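Local coordinates for dTDP-4-dehydrorhamnose 3,5-epimerase (Bacillus anthracis str. Ames, PDB 3RYK), which catalyses the epimerisation of dTDP-4-dehydro-6-deoxyglucose at carbons 3 and 5 of the sugar ring, a step in making dTDP-L-rhamnose, at residues I187-D190 with K191-I194; Y161-A164 with D165-S168; Q88-P91 with K92-T95. All coordinates share one frame; numbering follows the deposited sequence.

Contact 1. Residues I187-D190 with K191-I194; sequences ILSD and KDRI. With POP (pyrophosphate 2-), chain C.
S189 and D192 meet at the closely packed, buried end of this contact, where the hydroxyl of S189 faces both protein and ligand. S189 OG accepts the backbone N-H of D192 (N to OG 3.2 Å, 148° at the hydrogen) and donates to O4 of the pyrophosphate, with S189 OG 2.6 Å from POP O4. Its first torsion (chi1 62°) sets OG between the backbone N and the carbonyl carbon, within reach of both. The D192 carboxylate stands beside the same phosphoryl oxygen, D192 OD2 being 3.0 Å from POP O4, while water 3 joins D192 OD1 to the N-H of S189. K191, bent at chi3 (59°), runs along the ligand and gives a bond from K191 NZ to the bridging oxygen POP O, 2.9 Å long. S189 is thus the N-cap of the short helix 190-193, and the cap doubles as a phosphate-binding element of the pyrophosphate pocket, which D167 completes. Further along the turn the hold slackens: R193 N makes only weak bonds to the carbonyls of S189 and D190. The R193 guanidinium lies with one face over L188, whose CD1 is 3.5 Å from R193 NH2 and whose CB sits near the rim of that face. Water 2 lies in the guanidinium plane on this more exposed side, bridging R193 NE (2.7 Å to the water oxygen), L188 O and, by a doubtfully short leg, D190 OD1.

Contact 2. Residues Y161-A164 with D165-S168; sequences YYSA and DHDS
The phenol of Y162 donates to the carboxylate of D167 in a short bond, 2.6 Å from Y162 OH to D167 OD2. The hydroxyl reaches OD2 on its anti side, 17° out of the carboxylate plane, and OD2 in turn lies at the edge of the ring, 3.3 Å from Y162 CE1. Ring and carboxylate are turned almost perpendicular, 81° apart, so the carboxylate stands across the ring plane, with OD2 at the ring edge. With CG anti to the backbone N in D167 (chi1 -174°), the carboxylate is carried back across the turn to the tyrosine. This bond probably steadies an acid that also touches the bound pyrophosphate. A second polar pair joins the arms of the turn: S163 OG and H166 ND1 share a hydrogen bond of 2.8 Å, the hydroxyl lying in the imidazole plane at the ring edge. Between these pairs the backbone folds as a beta turn over A164 and D165, both with helical backbone angles, and closes with a weak bond from H166 N to S163 O, 3.0 Å long. The CB of D167 lies against the carbonyl oxygens of the turn, 3.6 Å from A164 O. The turn leads into strand 167-169, an outermost strand of the five-stranded sheet within this chain, where it runs antiparallel to strand 82-88. Y162 rests on Q88 and Q70, and also packs on E52 of the second subunit, a residue of the thymidine diphosphate pocket.

Contact 3. Residues Q88-P91 with K92-T95; sequences QKNP and KAQT
Q88 and K92 meet where the side-chain amide of the first reaches the backbone carbonyl of the second. Q88 NE2 points at K92 O and the angle at the hydrogen comes out nearly straight, 168°, but the very short 2.3 Å between Q88 NE2 and K92 O makes the details of this bond doubtful. CG of Q88 stands anti to its own N (chi1 -161°) and the chain beyond is extended, which lays it alongside K92 O with NE2 nearest to that oxygen. The same amide has partners in the 161-164 loop: Q88 OE1 accepts from S163 N, and NE2 gives a weak bond to Y161 O. Over it lies the amide of Q94, stacked with the planes 20° apart and Q94 CD 3.9 Å from Q88 OE1. Q94 NE2 is itself satisfied by E160 O. At the other end K89, N90, P91 and K92 form a beta turn of type VI, with a cis peptide bond before P91, closed by a weak bond from K92 N to K89 O at 3.3 Å. N90 then turns its amide onto A93: A93 N donates to N90 OD1 at 3.2 Å, coming from above the carbonyl plane, and A93 CB packs against N90 ND2 at 3.4 Å. A93 CA makes a C-H...O contact of 3.4 Å with Q88 O. Water 4 accepts from Q88 N and from Q94 N, with Q94 N 2.8 Å from the water oxygen. With S163 N giving to OE1, and NE2 toward the carbonyls of Y161 and K92, the pattern is consistent with one orientation of the buried Q88 amide, which would link the K92 backbone to the neighbouring loop.

In the fold
Along the chain contact 3 comes first, then contact 2, then contact 1. Contacts 2 and 3 are neighbours, their centres 8 Å apart: the loop of contact 3 leaves strand 82-88, and contact 2 runs into strand 167-169, which pairs with it in the five-stranded sheet of the jelly-roll-like fold. Backbone bonding between H166 and K89 continues that pairing into the loops. Contact 1, on helix 190-193, lies with its centre 17 Å from that of contact 2 and 21 Å from that of contact 3, and touches neither. Contacts 1 and 2 nevertheless share the pyrophosphate pocket, and both touch the second subunit, so ligand site and dimer interface lie close together.

Contact 1. Residues I187-D190 with K191-I194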
ATOM      1  N   ILE A 187      23.796  -6.735   2.625  1.00 24.11           N
ATOM      2  CA  ILE A 187      23.104  -7.911   3.138  1.00 24.14           C
ATOM      3  C   ILE A 187      22.317  -8.366   1.903  1.00 24.64           C
ATOM      4  O   ILE A 187      21.457  -7.667   1.416  1.00 25.51           O
ATOM      5  CB  ILE A 187      22.234  -7.596   4.361  1.00 24.41           C
ATOM      6  CG1 ILE A 187      23.156  -7.178   5.510  1.00 24.41           C
ATOM      7  CG2 ILE A 187      21.373  -8.806   4.746  1.00 24.51           C
ATOM      8  CD1 ILE A 187      22.492  -6.426   6.617  1.00 25.13           C
ATOM      9  N   LEU A 188      22.667  -9.527   1.364  1.00 24.37           N
ATOM     10  CA  LEU A 188      22.032 -10.072   0.178  1.00 25.29           C
ATOM     11  C   LEU A 188      21.656 -11.513   0.391  1.00 25.47           C
ATOM     12  O   LEU A 188      22.314 -12.200   1.163  1.00 26.78           O
ATOM     13  CB  LEU A 188      23.060 -10.074  -0.959  1.00 26.30           C
ATOM     14  CG  LEU A 188      23.604  -8.729  -1.436  1.00 26.68           C
ATOM     15  CD1 LEU A 188      24.923  -8.827  -2.204  1.00 30.10           C
ATOM     16  CD2 LEU A 188      22.513  -8.094  -2.245  1.00 29.38           C
ATOM     17  N   SER A 189      20.611 -11.968  -0.288  1.00 25.66           N
ATOM     18  CA  SER A 189      20.219 -13.365  -0.178  1.00 25.67           C
ATOM     19  C   SER A 189      21.179 -14.097  -1.117  1.00 26.22           C
ATOM     20  O   SER A 189      21.759 -13.488  -2.037  1.00 27.14           O
ATOM     21  CB  SER A 189      18.769 -13.590  -0.592  1.00 25.19           C
ATOM     22  OG  SER A 189      18.570 -13.243  -1.948  1.00 25.25           O
ATOM     23  N   ASP A 190      21.364 -15.394  -0.892  1.00 27.34           N
ATOM     24  CA  ASP A 190      22.254 -16.175  -1.758  1.00 28.22           C
ATOM     25  C   ASP A 190      21.812 -16.085  -3.216  1.00 28.97           C
ATOM     26  O   ASP A 190      22.650 -15.997  -4.119  1.00 30.20           O
ATOM     27  CB  ASP A 190      22.323 -17.637  -1.314  1.00 28.45           C
ATOM     28  CG  ASP A 190      23.048 -17.822   0.005  1.00 29.40           C
ATOM     29  OD1 ASP A 190      23.642 -16.855   0.523  1.00 28.94           O
ATOM     30  OD2 ASP A 190      23.062 -18.961   0.509  1.00 33.87           O
ATOM     31  N   LYS A 191      20.491 -16.087  -3.426  1.00 29.76           N
ATOM     32  CA  LYS A 191      19.898 -15.988  -4.755  1.00 30.49           C
ATOM     33  C   LYS A 191      20.302 -14.675  -5.406  1.00 30.33           C
ATOM     34  O   LYS A 191      20.563 -14.612  -6.601  1.00 31.10           O
ATOM     35  CB  LYS A 191      18.386 -15.956  -4.651  1.00 30.56           C
ATOM     36  CG  LYS A 191      17.729 -17.161  -3.995  1.00 33.00           C
ATOM     37  CD  LYS A 191      16.231 -16.927  -3.850  1.00 34.81           C
ATOM     38  CE  LYS A 191      15.525 -16.677  -5.173  1.00 34.99           C
ATOM     39  NZ  LYS A 191      14.079 -16.479  -4.999  1.00 37.26           N
ATOM     40  N   ASP A 192      20.318 -13.609  -4.614  1.00 30.79           N
ATOM     41  CA  ASP A 192      20.689 -12.303  -5.125  1.00 30.87           C
ATOM     42  C   ASP A 192      22.201 -12.160  -5.396  1.00 30.52           C
ATOM     43  O   ASP A 192      22.604 -11.314  -6.194  1.00 31.18           O
ATOM     44  CB  ASP A 192      20.130 -11.194  -4.216  1.00 32.05           C
ATOM     45  CG  ASP A 192      18.600 -11.020  -4.362  1.00 34.56           C
ATOM     46  OD1 ASP A 192      18.057 -10.071  -3.747  1.00 38.51           O
ATOM     47  OD2 ASP A 192      17.945 -11.809  -5.102  1.00 39.37           O
ATOM     48  N   ARG A 193      23.038 -12.982  -4.753  1.00 30.17           N
ATOM     49  CA  ARG A 193      24.489 -12.905  -4.988  1.00 30.16           C
ATOM     50  C   ARG A 193      24.933 -13.661  -6.258  1.00 30.69           C
ATOM     51  O   ARG A 193      26.087 -13.530  -6.662  1.00 31.39           O
ATOM     52  CB  ARG A 193      25.308 -13.414  -3.790  1.00 30.36           C
ATOM     53  CG  ARG A 193      25.122 -12.648  -2.498  1.00 29.91           C
ATOM     54  CD  ARG A 193      26.065 -13.172  -1.411  1.00 31.36           C
ATOM     55  NE  ARG A 193      25.827 -12.509  -0.127  1.00 33.04           N
ATOM     56  CZ  ARG A 193      26.405 -11.383   0.291  1.00 33.03           C
ATOM     57  NH1 ARG A 193      26.067 -10.887   1.481  1.00 34.99           N
ATOM     58  NH2 ARG A 193      27.295 -10.739  -0.464  1.00 33.00           N
ATOM     59  N   ILE A 194      24.025 -14.417  -6.883  1.00 30.38           N
ATOM     60  CA  ILE A 194      24.333 -15.189  -8.099  1.00 30.93           C
ATOM     61  C   ILE A 194      23.537 -14.714  -9.334  1.00 30.89           C
ATOM     62  O   ILE A 194      23.298 -15.481 -10.282  1.00 31.33           O
ATOM     63  CB  ILE A 194      24.088 -16.708  -7.868  1.00 31.10           C
ATOM     64  CG1 ILE A 194      25.096 -17.282  -6.873  1.00 32.76           C
ATOM     65  CG2 ILE A 194      24.219 -17.462  -9.175  1.00 32.22           C
ATOM     66  CD1 ILE A 194      25.916 -18.438  -7.418  1.00 33.96           C
TER
HETATM   67  P1  POP C 182      12.646 -12.952  -4.196  0.70 37.24           P
HETATM   68  O1  POP C 182      11.359 -13.649  -3.809  0.70 36.14           O
HETATM   69  O2  POP C 182      12.701 -12.880  -5.709  0.70 36.95           O
HETATM   70  O3  POP C 182      12.679 -11.561  -3.606  0.70 37.06           O
HETATM   71  O   POP C 182      13.897 -13.852  -3.692  0.70 36.46           O
HETATM   72  P2  POP C 182      14.878 -13.536  -2.440  0.70 37.41           P
HETATM   73  O4  POP C 182      16.183 -13.011  -2.992  0.70 35.07           O
HETATM   74  O5  POP C 182      15.141 -14.822  -1.692  0.70 35.81           O
HETATM   75  O6  POP C 182      14.298 -12.538  -1.463  0.70 35.85           O
HETATM   76  O   HOH W   1      24.026 -11.438   4.082  1.00 48.82           O
HETATM   77  O   HOH W   2      24.114 -14.404   0.806  1.00 72.99           O
HETATM   78  O   HOH W   3      18.952  -9.750  -1.444  1.00 31.96           O

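Contact 2. Residues Y161-A164 with D165-S168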
ATOM      1  N   TYR A 161       1.324 -10.510 -13.021  1.00 29.95           N
ATOM      2  CA  TYR A 161       1.590 -11.400 -11.904  1.00 30.85           C
ATOM      3  C   TYR A 161       2.994 -11.970 -11.891  1.00 31.80           C
ATOM      4  O   TYR A 161       3.657 -12.066 -12.932  1.00 31.68           O
ATOM      5  CB  TYR A 161       0.580 -12.552 -11.852  1.00 30.99           C
ATOM      6  CG  TYR A 161      -0.810 -12.077 -11.575  1.00 30.62           C
ATOM      7  CD1 TYR A 161      -1.175 -11.708 -10.286  1.00 30.20           C
ATOM      8  CD2 TYR A 161      -1.758 -12.011 -12.578  1.00 30.60           C
ATOM      9  CE1 TYR A 161      -2.434 -11.265 -10.010  1.00 30.17           C
ATOM     10  CE2 TYR A 161      -3.037 -11.581 -12.309  1.00 30.47           C
ATOM     11  CZ  TYR A 161      -3.366 -11.201 -11.016  1.00 30.51           C
ATOM     12  OH  TYR A 161      -4.630 -10.762 -10.714  1.00 32.07           O
ATOM     13  N   TYR A 162       3.428 -12.340 -10.688  1.00 33.19           N
ATOM     14  CA  TYR A 162       4.741 -12.918 -10.479  1.00 34.13           C
ATOM     15  C   TYR A 162       4.837 -14.292 -11.144  1.00 34.70           C
ATOM     16  O   TYR A 162       3.856 -15.040 -11.200  1.00 35.66           O
ATOM     17  CB  TYR A 162       5.061 -13.019  -8.980  1.00 34.82           C
ATOM     18  CG  TYR A 162       6.390 -13.677  -8.711  1.00 36.94           C
ATOM     19  CD1 TYR A 162       7.578 -12.979  -8.887  1.00 39.19           C
ATOM     20  CD2 TYR A 162       6.462 -14.995  -8.267  1.00 38.84           C
ATOM     21  CE1 TYR A 162       8.808 -13.578  -8.647  1.00 40.38           C
ATOM     22  CE2 TYR A 162       7.684 -15.602  -8.020  1.00 40.00           C
ATOM     23  CZ  TYR A 162       8.857 -14.887  -8.210  1.00 40.67           C
ATOM     24  OH  TYR A 162      10.079 -15.484  -7.968  1.00 41.30           O
ATOM     25  N   SER A 163       6.024 -14.586 -11.662  1.00 34.97           N
ATOM     26  CA  SER A 163       6.321 -15.846 -12.329  1.00 35.16           C
ATOM     27  C   SER A 163       7.745 -16.255 -11.947  1.00 35.45           C
ATOM     28  O   SER A 163       8.721 -15.738 -12.502  1.00 35.94           O
ATOM     29  CB  SER A 163       6.180 -15.696 -13.851  1.00 34.98           C
ATOM     30  OG  SER A 163       6.534 -16.896 -14.535  1.00 35.58           O
ATOM     31  N   ALA A 164       7.867 -17.175 -10.991  1.00 35.84           N
ATOM     32  CA  ALA A 164       9.185 -17.652 -10.547  1.00 35.89           C
ATOM     33  C   ALA A 164      10.018 -18.135 -11.744  1.00 36.25           C
ATOM     34  O   ALA A 164      11.250 -18.113 -11.703  1.00 36.71           O
ATOM     35  CB  ALA A 164       9.022 -18.759  -9.527  1.00 36.40           C
ATOM     36  N   ASP A 165       9.320 -18.562 -12.800  1.00 36.55           N
ATOM     37  CA  ASP A 165       9.905 -19.049 -14.045  1.00 36.97           C
ATOM     38  C   ASP A 165      10.700 -17.959 -14.774  1.00 36.22           C
ATOM     39  O   ASP A 165      11.852 -18.163 -15.149  1.00 36.77           O
ATOM     40  CB  ASP A 165       8.751 -19.544 -14.947  1.00 37.60           C
ATOM     41  CG  ASP A 165       9.215 -20.128 -16.286  1.00 40.35           C
ATOM     42  OD1 ASP A 165      10.436 -20.226 -16.543  1.00 44.24           O
ATOM     43  OD2 ASP A 165       8.328 -20.500 -17.093  1.00 42.72           O
ATOM     44  N   HIS A 166      10.064 -16.804 -14.957  1.00 35.53           N
ATOM     45  CA  HIS A 166      10.641 -15.648 -15.653  1.00 34.72           C
ATOM     46  C   HIS A 166      11.400 -14.667 -14.761  1.00 34.08           C
ATOM     47  O   HIS A 166      11.933 -13.669 -15.244  1.00 35.04           O
ATOM     48  CB  HIS A 166       9.500 -14.912 -16.357  1.00 34.63           C
ATOM     49  CG  HIS A 166       8.785 -15.762 -17.358  1.00 34.23           C
ATOM     50  ND1 HIS A 166       7.821 -16.678 -16.995  1.00 33.93           N
ATOM     51  CD2 HIS A 166       8.893 -15.842 -18.704  1.00 33.98           C
ATOM     52  CE1 HIS A 166       7.369 -17.289 -18.076  1.00 34.17           C
ATOM     53  NE2 HIS A 166       8.003 -16.800 -19.126  1.00 33.97           N
ATOM     54  N   ASP A 167      11.450 -14.959 -13.470  1.00 33.75           N
ATOM     55  CA  ASP A 167      12.131 -14.105 -12.520  1.00 33.39           C
ATOM     56  C   ASP A 167      13.638 -14.140 -12.828  1.00 32.16           C
ATOM     57  O   ASP A 167      14.249 -15.210 -12.842  1.00 33.71           O
ATOM     58  CB  ASP A 167      11.796 -14.597 -11.106  1.00 34.37           C
ATOM     59  CG  ASP A 167      12.322 -13.698 -10.023  1.00 36.35           C
ATOM     60  OD1 ASP A 167      13.006 -12.708 -10.332  1.00 40.82           O
ATOM     61  OD2 ASP A 167      12.047 -13.991  -8.842  1.00 41.07           O
ATOM     62  N   SER A 168      14.225 -12.973 -13.103  1.00 30.43           N
ATOM     63  CA  SER A 168      15.654 -12.867 -13.422  1.00 28.65           C
ATOM     64  C   SER A 168      16.256 -11.611 -12.747  1.00 27.32           C
ATOM     65  O   SER A 168      15.733 -11.137 -11.744  1.00 26.02           O
ATOM     66  CB  SER A 168      15.843 -12.851 -14.945  1.00 28.36           C
ATOM     67  OG  SER A 168      17.215 -12.869 -15.322  1.00 28.86           O
TER

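Contact 3. Residues Q88-P91 with K92-T95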
ATOM      1  N   GLN A  88      11.585  -9.130 -14.730  1.00 29.09           N
ATOM      2  CA  GLN A  88      10.914 -10.358 -15.102  1.00 30.33           C
ATOM      3  C   GLN A  88      10.957 -10.341 -16.623  1.00 31.16           C
ATOM      4  O   GLN A  88      10.470  -9.398 -17.248  1.00 32.10           O
ATOM      5  CB  GLN A  88       9.487 -10.391 -14.548  1.00 30.43           C
ATOM      6  CG  GLN A  88       8.905 -11.782 -14.489  1.00 31.32           C
ATOM      7  CD  GLN A  88       7.549 -11.835 -13.829  1.00 29.65           C
ATOM      8  OE1 GLN A  88       7.444 -12.251 -12.674  1.00 28.10           O
ATOM      9  NE2 GLN A  88       6.529 -11.334 -14.504  1.00 29.59           N
ATOM     10  N   LYS A  89      11.583 -11.355 -17.225  1.00 32.30           N
ATOM     11  CA  LYS A  89      11.674 -11.423 -18.679  1.00 32.35           C
ATOM     12  C   LYS A  89      10.325 -11.654 -19.331  1.00 32.37           C
ATOM     13  O   LYS A  89       9.470 -12.345 -18.765  1.00 32.66           O
ATOM     14  CB  LYS A  89      12.585 -12.583 -19.143  1.00 32.69           C
ATOM     15  CG  LYS A  89      14.089 -12.471 -18.891  1.00 33.84           C
ATOM     16  CD  LYS A  89      14.790 -13.747 -19.396  1.00 35.11           C
ATOM     17  CE  LYS A  89      16.326 -13.665 -19.391  1.00 36.28           C
ATOM     18  NZ  LYS A  89      16.964 -13.390 -18.080  1.00 37.93           N
ATOM     19  N   ASN A  90      10.129 -11.060 -20.510  1.00 32.52           N
ATOM     20  CA  ASN A  90       8.886 -11.266 -21.259  1.00 32.91           C
ATOM     21  C   ASN A  90       8.762 -12.751 -21.609  1.00 32.99           C
ATOM     22  O   ASN A  90       9.747 -13.490 -21.526  1.00 34.07           O
ATOM     23  CB  ASN A  90       8.737 -10.351 -22.494  1.00 32.88           C
ATOM     24  CG  ASN A  90       7.959  -9.059 -22.200  1.00 33.93           C
ATOM     25  OD1 ASN A  90       6.796  -9.102 -21.778  1.00 33.44           O
ATOM     26  ND2 ASN A  90       8.550  -7.927 -22.529  1.00 35.66           N
ATOM     27  N   PRO A  91       7.551 -13.197 -21.977  1.00 32.49           N
ATOM     28  CA  PRO A  91       6.287 -12.442 -22.106  1.00 32.07           C
ATOM     29  C   PRO A  91       5.633 -11.919 -20.817  1.00 31.85           C
ATOM     30  O   PRO A  91       4.522 -11.397 -20.893  1.00 32.67           O
ATOM     31  CB  PRO A  91       5.355 -13.458 -22.770  1.00 32.07           C
ATOM     32  CG  PRO A  91       5.892 -14.772 -22.370  1.00 32.24           C
ATOM     33  CD  PRO A  91       7.370 -14.622 -22.311  1.00 32.78           C
ATOM     34  N   LYS A  92       6.297 -12.030 -19.664  1.00 31.88           N
ATOM     35  CA  LYS A  92       5.726 -11.565 -18.410  1.00 31.34           C
ATOM     36  C   LYS A  92       6.460 -10.363 -17.793  1.00 30.93           C
ATOM     37  O   LYS A  92       6.724 -10.343 -16.587  1.00 30.79           O
ATOM     38  CB  LYS A  92       5.661 -12.743 -17.432  1.00 32.12           C
ATOM     39  CG  LYS A  92       4.898 -13.933 -18.019  1.00 33.15           C
ATOM     40  CD  LYS A  92       4.815 -15.115 -17.083  1.00 35.92           C
ATOM     41  CE  LYS A  92       4.146 -16.294 -17.785  1.00 36.82           C
ATOM     42  NZ  LYS A  92       4.040 -17.526 -16.945  1.00 37.61           N
ATOM     43  N   ALA A  93       6.767  -9.358 -18.614  1.00 29.92           N
ATOM     44  CA  ALA A  93       7.457  -8.157 -18.129  1.00 28.91           C
ATOM     45  C   ALA A  93       6.494  -7.392 -17.227  1.00 28.53           C
ATOM     46  O   ALA A  93       5.280  -7.380 -17.473  1.00 29.10           O
ATOM     47  CB  ALA A  93       7.937  -7.274 -19.280  1.00 29.18           C
ATOM     48  N   GLN A  94       7.041  -6.775 -16.181  1.00 27.40           N
ATOM     49  CA  GLN A  94       6.252  -6.007 -15.213  1.00 26.67           C
ATOM     50  C   GLN A  94       6.570  -4.523 -15.097  1.00 26.66           C
ATOM     51  O   GLN A  94       7.738  -4.127 -15.031  1.00 27.67           O
ATOM     52  CB  GLN A  94       6.509  -6.567 -13.814  1.00 26.09           C
ATOM     53  CG  GLN A  94       5.991  -7.966 -13.498  1.00 27.29           C
ATOM     54  CD  GLN A  94       6.557  -8.482 -12.187  1.00 27.18           C
ATOM     55  OE1 GLN A  94       7.762  -8.392 -11.950  1.00 29.33           O
ATOM     56  NE2 GLN A  94       5.709  -9.071 -11.357  1.00 27.92           N
ATOM     57  N   THR A  95       5.518  -3.708 -15.085  1.00 26.12           N
ATOM     58  CA  THR A  95       5.647  -2.278 -14.890  1.00 25.90           C
ATOM     59  C   THR A  95       5.540  -2.272 -13.374  1.00 25.37           C
ATOM     60  O   THR A  95       4.707  -3.002 -12.819  1.00 26.26           O
ATOM     61  CB  THR A  95       4.445  -1.492 -15.411  1.00 26.21           C
ATOM     62  OG1 THR A  95       4.263  -1.756 -16.801  1.00 27.72           O
ATOM     63  CG2 THR A  95       4.638   0.001 -15.183  1.00 25.92           C
TER
HETATM   64  O   HOH W   4       9.818  -6.753 -15.686  1.00 34.49           O